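Local coordinates for PRESAN domain-containing protein (PDB 7D2W) that probably binds partner proteins as a PHIST-type PRESAN-domain protein of the malaria parasite, built as a four-helix bundle, at the interface of chains A and B. Coordinates in Å, arbitrary orientation; residue numbers count along the deposited sequence, not the author numbering. Chains: chain A/B, PRESAN domain-containing protein.

The interface of chains A and B. Residues chain A 164, 168, 171-172; chain B 161, 164-165.
A:Thr168 and B:Lys165 fit against each other where the last long helix, 149-181, of one PRESAN four-helix bundle lies beside the same helix of a second copy, a pairing that may belong to the crystal and need not be the biological one. Followed outward from its CB, the B:Lys165 side chain sets off towards A:Thr168, with CG anti to the carbonyl carbon and beside the backbone N (chi1 -75°), and then runs on extended. CG meets the A:Thr168 methyl CG2 at 4.0 Å. CD and CE carry the chain past the threonine and on towards A:Tyr171, and the terminal amine nitrogen NZ comes to rest above the plane of the phenol ring near its CB end, 3.9 Å from A:Tyr171 CD2, far from the hydroxyl. The tyrosine ring is swung out with CG anti to its backbone N (chi1 -166°), and the two side chains cross at about a right angle. NZ stands off-centre over the CG-CD2 side of the ring, almost equally far from those two carbons and slightly past the rim.

A:Thr168 also faces B:Asp161, one helical turn back on chain B. Its methyl CG2 packs 3.9 Å from the B:Asp161 methylene CB, while its hydroxyl OG1 sits 3.6 Å from B:Asp161 CB. That hydroxyl is spent on its own helix: OG1 donates to the A:Asp164 carbonyl O at 2.8 Å, tilted 31° from the carbonyl plane, which fixes the rotation of the side chain and turns the methyl towards chain B. The B:Asp161 carboxylate reaches towards chain A alongside this hydroxyl, its OD2 3.7 Å from A:Thr168 OG1. The same OD2 is 3.9 Å from the A:Asp164 carbonyl O, an approach of two oxygens that would be, if anything, mildly unfavourable. Further along, A:Val172 touches chain B through its CG2 branch, which reaches the B:Asp164 backbone carbonyl O at 4.0 Å.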
# COMPACT_ATOMS: atom_id res chain seq x y z
N ASP A 164 -4.40 1.50 4.44
CA ASP A 164 -4.13 0.89 3.14
C ASP A 164 -2.79 0.16 3.16
O ASP A 164 -2.66 -0.92 2.57
CB ASP A 164 -4.14 1.94 2.04
CG ASP A 164 -5.54 2.47 1.74
OD1 ASP A 164 -6.54 1.85 2.19
OD2 ASP A 164 -5.61 3.51 1.05
N THR A 168 -2.17 -3.82 2.69
CA THR A 168 -1.19 -4.30 1.72
C THR A 168 -0.20 -5.24 2.39
O THR A 168 0.09 -6.32 1.86
CB THR A 168 -0.46 -3.11 1.09
OG1 THR A 168 -1.42 -2.28 0.42
CG2 THR A 168 0.58 -3.59 0.06
N TYR A 171 -1.88 -8.59 3.01
CA TYR A 171 -2.10 -9.36 1.78
C TYR A 171 -0.79 -9.97 1.27
O TYR A 171 -0.75 -11.15 0.93
CB TYR A 171 -2.76 -8.50 0.70
CG TYR A 171 -3.31 -9.33 -0.45
CD1 TYR A 171 -4.52 -10.00 -0.33
CD2 TYR A 171 -2.60 -9.48 -1.63
CE1 TYR A 171 -5.01 -10.77 -1.36
CE2 TYR A 171 -3.08 -10.25 -2.67
CZ TYR A 171 -4.29 -10.90 -2.53
OH TYR A 171 -4.78 -11.67 -3.57
N VAL A 172 0.28 -9.18 1.23
CA VAL A 172 1.58 -9.67 0.79
C VAL A 172 2.04 -10.84 1.65
O VAL A 172 2.47 -11.88 1.14
CB VAL A 172 2.59 -8.50 0.81
CG1 VAL A 172 4.03 -8.99 0.87
CG2 VAL A 172 2.36 -7.59 -0.40
N ASP B 161 2.82 0.77 -2.33
CA ASP B 161 2.00 -0.41 -2.06
C ASP B 161 1.77 -1.22 -3.34
O ASP B 161 1.83 -2.46 -3.31
CB ASP B 161 0.62 -0.02 -1.49
CG ASP B 161 0.69 0.61 -0.10
OD1 ASP B 161 1.74 0.51 0.57
OD2 ASP B 161 -0.32 1.23 0.32
N ASP B 164 4.90 -3.18 -4.14
CA ASP B 164 5.02 -4.33 -3.25
C ASP B 164 4.09 -5.46 -3.68
O ASP B 164 4.48 -6.64 -3.67
CB ASP B 164 4.71 -3.93 -1.80
CG ASP B 164 5.76 -3.00 -1.19
OD1 ASP B 164 6.85 -2.85 -1.78
OD2 ASP B 164 5.49 -2.44 -0.11
N LYS B 165 2.86 -5.13 -4.07
CA LYS B 165 1.93 -6.16 -4.53
C LYS B 165 2.41 -6.81 -5.82
O LYS B 165 2.29 -8.03 -6.00
CB LYS B 165 0.52 -5.57 -4.73
CG LYS B 165 -0.25 -5.30 -3.44
CD LYS B 165 -1.77 -5.36 -3.69
CE LYS B 165 -2.56 -5.21 -2.39
NZ LYS B 165 -3.90 -5.88 -2.44